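Long-range contacts in DR2417 (Deinococcus radiodurans, PDB 4XWW), which probably matures and degrades RNA as a 5'-3' exonuclease, possibly also an endonuclease, forming a homodimer of metallo-beta-lactamase-fold subunits: residues M27-K32 with A429-I434; I22-M27 with I34-Y39; I207-N212 with P401-P406. All blocks are in the same frame, centred on the assembly; numbering follows the deposited sequence.

Contact 1 of 3, residues M27-K32 with A429-I434; sequences MGEIGK and AKNGDI. With nucleotides of chain C.
Asn-431 plugs its carboxamide into the loop 27-32, which joins strands 19-23 and 34-39 of the metallo-beta-lactamase fold. It sits in the type II beta turn from Lys-430 to Asp-433 that leads into strand 433-438. Both ends of the amide are used. Asn-431 OD1 accepts the backbone N-H of Met-27 at 3.0 Å, while Asn-431 ND2 donates to Glu-29 OE2, also at 3.0 Å. The Glu-29 and Asn-431 side chains cross at about a right angle, with carboxylate and amide planes 53° apart, and ND2 arrives from above the carboxylate. A water adds a backbone link, donating to Met-27 O and accepting from Asn-431 N.

The charged part lies within the loop. Lys-32 NZ forms a salt bridge with Glu-29 at 2.8 Å from OE2, on the syn lone pair, and Gly-26 N also donates to OE2. Three donors thus hold one oxygen, which would favour the ionised carboxylate. In the turn, Asp-433 OD2 accepts from Lys-430 N at 2.8 Å, reinforcing the backbone bond from Asp-433 N to Lys-430 O.

Apolar contact is limited to Met-27 and Ala-429. The methionine chain is bent at chi2 (-69°), which places SD near Ala-429; Met-27 CE lies 4.0 Å from Ala-429 CB. Trp-402 and Gln-409 also touch this side chain. Ile-30 instead meets the RNA, with CG2 3.4 Å from O2' of U2 of chain C and CD1 3.5 Å from N3 of its base.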
loop_
_atom_site.group_PDB
_atom_site.type_symbol
_atom_site.label_atom_id
_atom_site.label_comp_id
_atom_site.label_asym_id
_atom_site.label_seq_id
_atom_site.Cartn_x
_atom_site.Cartn_y
_atom_site.Cartn_z
ATOM N N MET A 27 8.001 -13.561 -15.091
ATOM C CA MET A 27 7.762 -12.642 -16.199
ATOM C C MET A 27 6.469 -11.866 -15.944
ATOM O O MET A 27 5.452 -12.463 -15.597
ATOM C CB MET A 27 7.649 -13.398 -17.522
ATOM C CG MET A 27 8.972 -13.884 -18.107
ATOM S SD MET A 27 10.033 -12.557 -18.687
ATOM C CE MET A 27 11.284 -13.524 -19.561
ATOM N N GLY A 28 6.497 -10.550 -16.112
ATOM C CA GLY A 28 5.287 -9.764 -15.884
ATOM C C GLY A 28 4.933 -9.658 -14.409
ATOM O O GLY A 28 3.801 -9.288 -14.036
ATOM N N GLU A 29 5.914 -9.979 -13.569
ATOM C CA GLU A 29 5.784 -9.919 -12.116
ATOM C C GLU A 29 7.174 -9.879 -11.514
ATOM O O GLU A 29 8.164 -10.219 -12.178
ATOM C CB GLU A 29 5.044 -11.143 -11.578
ATOM C CG GLU A 29 5.818 -12.451 -11.846
ATOM C CD GLU A 29 5.102 -13.679 -11.330
ATOM O OE1 GLU A 29 4.247 -13.546 -10.433
ATOM O OE2 GLU A 29 5.389 -14.786 -11.831
ATOM N N ILE A 30 7.241 -9.504 -10.248
ATOM C CA ILE A 30 8.447 -9.667 -9.482
ATOM C C ILE A 30 8.175 -10.744 -8.428
ATOM O O ILE A 30 7.466 -10.509 -7.452
ATOM C CB ILE A 30 8.880 -8.359 -8.848
ATOM C CG1 ILE A 30 9.193 -7.348 -9.959
ATOM C CG2 ILE A 30 10.090 -8.598 -7.943
ATOM C CD1 ILE A 30 9.637 -6.003 -9.480
ATOM N N GLY A 31 8.726 -11.935 -8.657
ATOM C CA GLY A 31 8.482 -13.077 -7.797
ATOM C C GLY A 31 8.335 -14.397 -8.538
ATOM O O GLY A 31 8.141 -14.429 -9.767
ATOM N N LYS A 32 8.408 -15.474 -7.752
ATOM C CA LYS A 32 8.370 -16.884 -8.183
ATOM C C LYS A 32 9.019 -17.153 -9.536
ATOM O O LYS A 32 8.418 -17.746 -10.430
ATOM C CB LYS A 32 6.923 -17.439 -8.170
ATOM C CG LYS A 32 5.871 -16.728 -9.028
ATOM C CD LYS A 32 4.475 -17.377 -8.764
ATOM C CE LYS A 32 3.313 -16.576 -9.371
ATOM N NZ LYS A 32 3.408 -16.537 -10.867
ATOM N N ALA A 429 7.762 -10.960 -22.660
ATOM C CA ALA A 429 7.183 -12.273 -22.407
ATOM C C ALA A 429 6.238 -12.263 -21.203
ATOM O O ALA A 429 6.358 -11.433 -20.282
ATOM C CB ALA A 429 8.286 -13.336 -22.228
ATOM N N LYS A 430 5.278 -13.179 -21.270
ATOM C CA LYS A 430 4.345 -13.490 -20.192
ATOM C C LYS A 430 4.640 -14.891 -19.712
ATOM O O LYS A 430 5.130 -15.701 -20.493
ATOM C CB LYS A 430 2.891 -13.415 -20.674
ATOM C CG LYS A 430 2.474 -12.059 -21.202
ATOM C CD LYS A 430 1.005 -12.111 -21.617
ATOM C CE LYS A 430 0.696 -11.112 -22.724
ATOM N NZ LYS A 430 1.249 -11.547 -24.035
ATOM N N ASN A 431 4.341 -15.192 -18.450
ATOM C CA ASN A 431 4.434 -16.578 -17.987
ATOM C C ASN A 431 3.590 -17.488 -18.868
ATOM O O ASN A 431 2.466 -17.133 -19.233
ATOM C CB ASN A 431 3.978 -16.707 -16.536
ATOM C CG ASN A 431 4.835 -15.938 -15.590
ATOM O OD1 ASN A 431 6.019 -15.713 -15.847
ATOM N ND2 ASN A 431 4.254 -15.520 -14.475
ATOM N N GLY A 432 4.126 -18.663 -19.190
ATOM C CA GLY A 432 3.460 -19.614 -20.070
ATOM C C GLY A 432 3.773 -19.427 -21.544
ATOM O O GLY A 432 3.473 -20.299 -22.349
ATOM N N ASP A 433 4.390 -18.309 -21.908
ATOM C CA ASP A 433 4.750 -18.101 -23.314
ATOM C C ASP A 433 5.797 -19.111 -23.761
ATOM O O ASP A 433 6.751 -19.402 -23.026
ATOM C CB ASP A 433 5.312 -16.698 -23.562
ATOM C CG ASP A 433 4.245 -15.637 -23.665
ATOM O OD1 ASP A 433 3.044 -15.978 -23.713
ATOM O OD2 ASP A 433 4.629 -14.451 -23.720
ATOM N N ILE A 434 5.629 -19.638 -24.968
ATOM C CA ILE A 434 6.702 -20.385 -25.605
ATOM C C ILE A 434 7.456 -19.414 -26.497
ATOM O O ILE A 434 6.936 -18.967 -27.520
ATOM C CB ILE A 434 6.188 -21.582 -26.445
ATOM C CG1 ILE A 434 5.290 -22.485 -25.605
ATOM C CG2 ILE A 434 7.356 -22.363 -27.000
ATOM C CD1 ILE A 434 4.449 -23.433 -26.429
ATOM P P U C 2 15.721 -3.444 -3.365
ATOM O OP1 U C 2 16.728 -4.421 -2.894
ATOM O OP2 U C 2 15.926 -2.739 -4.651
ATOM O "O5'" U C 2 14.293 -4.143 -3.463
ATOM C "C5'" U C 2 13.785 -4.968 -2.402
ATOM C "C4'" U C 2 12.998 -6.127 -2.968
ATOM O "O4'" U C 2 11.719 -5.656 -3.482
ATOM C "C3'" U C 2 13.661 -6.882 -4.119
ATOM O "O3'" U C 2 13.425 -8.271 -3.947
ATOM C "C2'" U C 2 12.883 -6.404 -5.340
ATOM O "O2'" U C 2 12.888 -7.338 -6.398
ATOM C "C1'" U C 2 11.489 -6.239 -4.744
ATOM N N1 U C 2 10.600 -5.360 -5.515
ATOM C C2 U C 2 9.287 -5.758 -5.674
ATOM O O2 U C 2 8.845 -6.789 -5.200
ATOM N N3 U C 2 8.511 -4.898 -6.410
ATOM C C4 U C 2 8.900 -3.712 -6.992
ATOM O O4 U C 2 8.077 -3.048 -7.624
ATOM C C5 U C 2 10.274 -3.372 -6.786
ATOM C C6 U C 2 11.058 -4.188 -6.071
HETATM O O HOH W 1 3.069 -13.108 -16.828
#

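Contact 2 of 3, residues I22-M27 with I34-Y39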
loop_
_atom_site.group_PDB
_atom_site.type_symbol
_atom_site.label_atom_id
_atom_site.label_comp_id
_atom_site.label_asym_id
_atom_site.label_seq_id
_atom_site.Cartn_x
_atom_site.Cartn_y
_atom_site.Cartn_z
ATOM N N ILE A 22 10.749 -21.012 -22.078
ATOM C CA ILE A 22 9.392 -21.033 -21.545
ATOM C C ILE A 22 9.401 -20.557 -20.094
ATOM O O ILE A 22 9.619 -21.348 -19.180
ATOM C CB ILE A 22 8.783 -22.457 -21.647
ATOM C CG1 ILE A 22 8.970 -23.017 -23.068
ATOM C CG2 ILE A 22 7.314 -22.443 -21.227
ATOM C CD1 ILE A 22 8.569 -24.486 -23.230
ATOM N N PRO A 23 9.200 -19.250 -19.882
ATOM C CA PRO A 23 9.062 -18.738 -18.510
ATOM C C PRO A 23 7.822 -19.315 -17.845
ATOM O O PRO A 23 6.744 -19.244 -18.438
ATOM C CB PRO A 23 8.932 -17.230 -18.704
ATOM C CG PRO A 23 8.409 -17.061 -20.083
ATOM C CD PRO A 23 9.019 -18.186 -20.885
ATOM N N LEU A 24 7.967 -19.909 -16.662
ATOM C CA LEU A 24 6.796 -20.393 -15.930
ATOM C C LEU A 24 6.462 -19.465 -14.772
ATOM O O LEU A 24 5.401 -19.579 -14.163
ATOM C CB LEU A 24 7.004 -21.825 -15.421
ATOM C CG LEU A 24 7.052 -22.916 -16.501
ATOM C CD1 LEU A 24 7.270 -24.328 -15.888
ATOM C CD2 LEU A 24 5.791 -22.885 -17.398
ATOM N N GLY A 25 7.372 -18.548 -14.467
ATOM C CA GLY A 25 7.139 -17.581 -13.411
ATOM C C GLY A 25 8.224 -16.532 -13.502
ATOM O O GLY A 25 9.292 -16.812 -14.032
ATOM N N GLY A 26 7.953 -15.341 -12.989
ATOM C CA GLY A 26 8.933 -14.268 -12.968
ATOM C C GLY A 26 8.875 -13.290 -14.130
ATOM O O GLY A 26 9.604 -12.299 -14.154
ATOM N N MET A 27 8.001 -13.561 -15.091
ATOM C CA MET A 27 7.762 -12.642 -16.199
ATOM C C MET A 27 6.469 -11.866 -15.944
ATOM O O MET A 27 5.452 -12.463 -15.597
ATOM C CB MET A 27 7.649 -13.398 -17.522
ATOM C CG MET A 27 8.972 -13.884 -18.107
ATOM S SD MET A 27 10.033 -12.557 -18.687
ATOM C CE MET A 27 11.284 -13.524 -19.561
ATOM N N ILE A 34 11.011 -18.822 -12.400
ATOM C CA ILE A 34 11.312 -20.157 -12.880
ATOM C C ILE A 34 11.224 -20.150 -14.408
ATOM O O ILE A 34 10.201 -19.772 -14.997
ATOM C CB ILE A 34 10.384 -21.245 -12.273
ATOM C CG1 ILE A 34 10.642 -22.594 -12.965
ATOM C CG2 ILE A 34 8.897 -20.833 -12.349
ATOM C CD1 ILE A 34 10.057 -23.804 -12.236
ATOM N N THR A 35 12.321 -20.558 -15.038
ATOM C CA THR A 35 12.438 -20.508 -16.487
ATOM C C THR A 35 12.882 -21.863 -17.027
ATOM O O THR A 35 13.854 -22.468 -16.543
ATOM C CB THR A 35 13.431 -19.423 -16.927
ATOM O OG1 THR A 35 13.071 -18.184 -16.311
ATOM C CG2 THR A 35 13.417 -19.258 -18.442
ATOM N N VAL A 36 12.151 -22.319 -18.036
ATOM C CA VAL A 36 12.406 -23.589 -18.687
ATOM C C VAL A 36 13.076 -23.326 -20.023
ATOM O O VAL A 36 12.655 -22.451 -20.778
ATOM C CB VAL A 36 11.087 -24.380 -18.878
ATOM C CG1 VAL A 36 11.292 -25.586 -19.751
ATOM C CG2 VAL A 36 10.523 -24.778 -17.519
ATOM N N PHE A 37 14.145 -24.077 -20.290
ATOM C CA PHE A 37 14.771 -24.129 -21.608
ATOM C C PHE A 37 14.574 -25.508 -22.205
ATOM O O PHE A 37 14.879 -26.511 -21.564
ATOM C CB PHE A 37 16.263 -23.799 -21.524
ATOM C CG PHE A 37 16.535 -22.384 -21.097
ATOM C CD1 PHE A 37 16.576 -21.364 -22.032
ATOM C CD2 PHE A 37 16.730 -22.072 -19.757
ATOM C CE1 PHE A 37 16.808 -20.045 -21.636
ATOM C CE2 PHE A 37 16.971 -20.762 -19.362
ATOM C CZ PHE A 37 17.014 -19.754 -20.306
ATOM N N ARG A 38 14.048 -25.567 -23.425
ATOM C CA ARG A 38 13.833 -26.848 -24.066
ATOM C C ARG A 38 14.438 -26.882 -25.461
ATOM O O ARG A 38 14.182 -26.005 -26.287
ATOM C CB ARG A 38 12.345 -27.201 -24.151
ATOM C CG ARG A 38 12.118 -28.580 -24.788
ATOM C CD ARG A 38 10.658 -29.008 -24.814
ATOM N NE ARG A 38 10.533 -30.258 -25.568
ATOM C CZ ARG A 38 9.385 -30.820 -25.929
ATOM N NH1 ARG A 38 8.231 -30.252 -25.615
ATOM N NH2 ARG A 38 9.398 -31.958 -26.617
ATOM N N TYR A 39 15.261 -27.898 -25.680
ATOM C CA TYR A 39 15.774 -28.225 -27.011
ATOM C C TYR A 39 15.586 -29.717 -27.300
ATOM O O TYR A 39 16.184 -30.572 -26.641
ATOM C CB TYR A 39 17.252 -27.846 -27.141
ATOM C CG TYR A 39 17.730 -27.966 -28.569
ATOM C CD1 TYR A 39 18.168 -29.183 -29.067
ATOM C CD2 TYR A 39 17.694 -26.878 -29.433
ATOM C CE1 TYR A 39 18.573 -29.316 -30.369
ATOM C CE2 TYR A 39 18.107 -27.005 -30.759
ATOM C CZ TYR A 39 18.549 -28.235 -31.211
ATOM O OH TYR A 39 18.971 -28.404 -32.514
HETATM O O HOH W 2 11.155 -16.357 -15.985
#
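Leu-24 lays its side chain against two residues of strand 34-39: CB meets Ile-34 CG2 at 3.7 Å, and farther out CD1 meets Val-36 CG2, again at 3.7 Å. CG, anti to the carbonyl carbon (chi1 -69°), comes near Val-36 CG2, and the two side chains cross at a slant. Ile-22 joins them, its CB beside Val-36 CB, and helix 68-72 covers this apolar group, with Leu-70 touching Leu-24 and Val-36 and Tyr-69 touching Ile-22.

Beneath the side chains the strands pair antiparallel. Ile-22 and Val-36 form a hydrogen-bonded pair: Ile-22 N donates to Val-36 O at 2.7 Å in an almost straight bond (177°), and Val-36 N answers to Ile-22 O. Pro-23 and Thr-35 follow as a non-hydrogen-bonded pair, a place where proline needs no N-H toward this partner strand; its carbonyl oxygen accepts from Gly-432 on the other side. Their side chains lie on the face opposite to that of Ile-22 and Val-36.

The register then slips by one residue. Ile-34 O takes two donors, Leu-24 N at 2.8 Å and Gly-25 N at 3.1 Å, the latter in the carbonyl plane on a lone pair. Ile-34 N returns a bond to Gly-25 O at 3.1 Å, approaching from well above the carbonyl plane. The same Gly-25 O accepts from a water 2.7 Å away, which is also hydrogen-bonded to Thr-35 OG1. Close against the glycine backbone, Ile-34 CG2 sits 3.5 Å from Gly-25 N. Two successive residues, Leu-24 and Gly-25, facing the single residue Ile-34 make this a classic beta bulge, set where the chain turns a corner at Leu-24, in the beta hairpin of strands 19-23 and 34-39 of the metallo-beta-lactamase fold.

Contact 3 of 3, residues I207-N212 with P401-P406; sequences ISDSTN and PWHGEP. With ZN (zinc ion), chain F; nucleotides of chain C.
Pro-401 lies beside Ser-208 in parallel strand pairing, its CB 3.5 Å from Ser-210 OG. At Trp-402 the backbone bonds begin: Trp-402 N donates to Ser-208 O at 2.9 Å, and Trp-402 O receives both Ser-210 N (2.8 Å) and Ser-210 OG (2.9 Å). That hydroxyl also bonds to His-412 ND1. Apolar contact comes from Ile-207 CG2, 3.5 Å from Trp-402 CB at the root of the indole, while Asp-209 CB lies near Trp-402 CZ3.

His-403 follows with its ring alongside Asp-209 and Thr-211. His-403 NE2 binds zinc at 2.2 Å, together with a water and with Asp-88 and His-89. Across CE1 from this nitrogen, His-403 ND1 gives a weak bond to Thr-211 OG1 (2.8 Å), which meets the ring at its edge. Thr-211 OG1 in turn donates to the syn lone pair of Asp-209 OD1 at 2.7 Å, while Thr-211 N closes an Asx turn onto the same oxygen. Asp-209 OD2 is held by His-381 and Phe-176. Beyond Gly-404, Glu-405 occupies the N-cap position of helix 406-417, and its OE1 bonds to Asn-355 and Asn-359 of the second subunit. The strand ends thus bring a zinc ligand beside Asp-209, the predicted proton donor, in the two-metal active site of an RNase J.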
loop_
_atom_site.group_PDB
_atom_site.type_symbol
_atom_site.label_atom_id
_atom_site.label_comp_id
_atom_site.label_asym_id
_atom_site.label_seq_id
_atom_site.Cartn_x
_atom_site.Cartn_y
_atom_site.Cartn_z
ATOM N N ILE A 207 18.793 -12.154 -21.535
ATOM C CA ILE A 207 17.716 -12.077 -20.544
ATOM C C ILE A 207 18.229 -11.236 -19.377
ATOM O O ILE A 207 19.227 -11.593 -18.733
ATOM C CB ILE A 207 17.287 -13.500 -20.076
ATOM C CG1 ILE A 207 16.914 -14.390 -21.271
ATOM C CG2 ILE A 207 16.124 -13.428 -19.068
ATOM C CD1 ILE A 207 16.614 -15.818 -20.851
ATOM N N SER A 208 17.541 -10.128 -19.058
ATOM C CA SER A 208 18.105 -9.193 -18.085
ATOM C C SER A 208 17.074 -8.670 -17.097
ATOM O O SER A 208 15.881 -8.532 -17.395
ATOM C CB SER A 208 18.793 -8.034 -18.816
ATOM O OG SER A 208 19.488 -7.174 -17.926
ATOM N N ASP A 209 17.589 -8.378 -15.910
ATOM C CA ASP A 209 16.821 -7.976 -14.740
ATOM C C ASP A 209 16.210 -6.586 -14.909
ATOM O O ASP A 209 16.934 -5.604 -14.995
ATOM C CB ASP A 209 17.779 -8.032 -13.540
ATOM C CG ASP A 209 17.144 -7.610 -12.220
ATOM O OD1 ASP A 209 15.921 -7.328 -12.147
ATOM O OD2 ASP A 209 17.905 -7.608 -11.227
ATOM N N SER A 210 14.881 -6.497 -14.946
ATOM C CA SER A 210 14.227 -5.217 -15.235
ATOM C C SER A 210 13.736 -4.469 -14.004
ATOM O O SER A 210 13.093 -3.432 -14.141
ATOM C CB SER A 210 13.024 -5.421 -16.167
ATOM O OG SER A 210 13.375 -6.212 -17.296
ATOM N N THR A 211 14.026 -4.995 -12.820
ATOM C CA THR A 211 13.450 -4.470 -11.578
ATOM C C THR A 211 13.477 -2.945 -11.478
ATOM O O THR A 211 12.450 -2.297 -11.183
ATOM C CB THR A 211 14.198 -5.043 -10.360
ATOM O OG1 THR A 211 14.118 -6.468 -10.394
ATOM C CG2 THR A 211 13.562 -4.544 -9.075
ATOM N N ASN A 212 14.649 -2.372 -11.729
ATOM C CA ASN A 212 14.848 -0.937 -11.567
ATOM C C ASN A 212 14.953 -0.220 -12.908
ATOM O O ASN A 212 15.599 0.814 -13.022
ATOM C CB ASN A 212 16.096 -0.645 -10.714
ATOM C CG ASN A 212 15.855 -0.872 -9.231
ATOM O OD1 ASN A 212 14.706 -0.947 -8.774
ATOM N ND2 ASN A 212 16.941 -0.958 -8.465
ATOM N N PRO A 401 13.457 -8.785 -21.729
ATOM C CA PRO A 401 13.477 -8.146 -20.408
ATOM C C PRO A 401 12.642 -8.967 -19.425
ATOM O O PRO A 401 11.520 -9.382 -19.744
ATOM C CB PRO A 401 12.877 -6.762 -20.676
ATOM C CG PRO A 401 12.148 -6.908 -21.998
ATOM C CD PRO A 401 12.940 -7.898 -22.780
ATOM N N TRP A 402 13.186 -9.171 -18.230
ATOM C CA TRP A 402 12.725 -10.210 -17.319
ATOM C C TRP A 402 12.701 -9.665 -15.878
ATOM O O TRP A 402 13.175 -8.552 -15.651
ATOM C CB TRP A 402 13.647 -11.450 -17.505
ATOM C CG TRP A 402 13.710 -12.394 -16.353
ATOM C CD1 TRP A 402 12.860 -13.438 -16.097
ATOM C CD2 TRP A 402 14.688 -12.406 -15.315
ATOM N NE1 TRP A 402 13.230 -14.071 -14.941
ATOM C CE2 TRP A 402 14.352 -13.456 -14.438
ATOM C CE3 TRP A 402 15.821 -11.628 -15.037
ATOM C CZ2 TRP A 402 15.108 -13.760 -13.301
ATOM C CZ3 TRP A 402 16.568 -11.913 -13.882
ATOM C CH2 TRP A 402 16.197 -12.972 -13.034
ATOM N N HIS A 403 12.140 -10.415 -14.925
ATOM C CA HIS A 403 12.137 -10.013 -13.509
ATOM C C HIS A 403 11.554 -8.597 -13.343
ATOM O O HIS A 403 12.184 -7.684 -12.788
ATOM C CB HIS A 403 13.570 -10.093 -12.917
ATOM C CG HIS A 403 13.624 -10.206 -11.418
ATOM N ND1 HIS A 403 13.407 -9.121 -10.592
ATOM C CD2 HIS A 403 13.932 -11.240 -10.599
ATOM C CE1 HIS A 403 13.554 -9.489 -9.332
ATOM N NE2 HIS A 403 13.861 -10.770 -9.302
ATOM N N GLY A 404 10.341 -8.423 -13.859
ATOM C CA GLY A 404 9.668 -7.145 -13.763
ATOM C C GLY A 404 8.225 -7.291 -14.163
ATOM O O GLY A 404 7.874 -8.194 -14.911
ATOM N N GLU A 405 7.393 -6.383 -13.660
ATOM C CA GLU A 405 6.015 -6.262 -14.125
ATOM C C GLU A 405 6.064 -5.655 -15.524
ATOM O O GLU A 405 7.098 -5.151 -15.920
ATOM C CB GLU A 405 5.217 -5.400 -13.156
ATOM C CG GLU A 405 5.093 -6.053 -11.785
ATOM C CD GLU A 405 4.553 -5.118 -10.715
ATOM O OE1 GLU A 405 4.480 -3.897 -10.959
ATOM O OE2 GLU A 405 4.198 -5.628 -9.634
ATOM N N PRO A 406 4.948 -5.670 -16.267
ATOM C CA PRO A 406 5.031 -5.106 -17.622
ATOM C C PRO A 406 5.604 -3.679 -17.661
ATOM O O PRO A 406 6.384 -3.385 -18.581
ATOM C CB PRO A 406 3.576 -5.163 -18.094
ATOM C CG PRO A 406 3.046 -6.433 -17.393
ATOM C CD PRO A 406 3.624 -6.263 -16.003
HETATM ZN ZN ZN F . 14.671 -11.960 -7.677
ATOM P P U C 2 15.721 -3.444 -3.365
ATOM O OP1 U C 2 16.728 -4.421 -2.894
ATOM O OP2 U C 2 15.926 -2.739 -4.651
ATOM O "O5'" U C 2 14.293 -4.143 -3.463
ATOM C "C5'" U C 2 13.785 -4.968 -2.402
ATOM C "C4'" U C 2 12.998 -6.127 -2.968
ATOM O "O4'" U C 2 11.719 -5.656 -3.482
ATOM C "C3'" U C 2 13.661 -6.882 -4.119
ATOM O "O3'" U C 2 13.425 -8.271 -3.947
ATOM C "C2'" U C 2 12.883 -6.404 -5.340
ATOM O "O2'" U C 2 12.888 -7.338 -6.398
ATOM C "C1'" U C 2 11.489 -6.239 -4.744
ATOM N N1 U C 2 10.600 -5.360 -5.515
ATOM C C2 U C 2 9.287 -5.758 -5.674
ATOM O O2 U C 2 8.845 -6.789 -5.200
ATOM N N3 U C 2 8.511 -4.898 -6.410
ATOM C C4 U C 2 8.900 -3.712 -6.992
ATOM O O4 U C 2 8.077 -3.048 -7.624
ATOM C C5 U C 2 10.274 -3.372 -6.786
ATOM C C6 U C 2 11.058 -4.188 -6.071
HETATM O O HOH W 3 16.199 -10.991 -6.773
#

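In the fold
Contacts 2 and 3 are buried, whereas contact 1 is partly exposed and lies between them. Contacts 1 and 2 share Met-27 and the same mixed sheet, in which strand 19-23 has strand 34-39 on one side and strand 433-438 on the other. Contact 3 belongs to the second mixed sheet, and Met-27 bridges to it by resting on Pro-401 and Trp-402. Chemistry follows place: apolar side chains and backbone pairing in contact 2, a charged and amide network at the loop of contact 1, and zinc coordination with its second shell in contact 3. Ile-30 and His-403 meet beside the RNA, where contacts 1 and 3 converge.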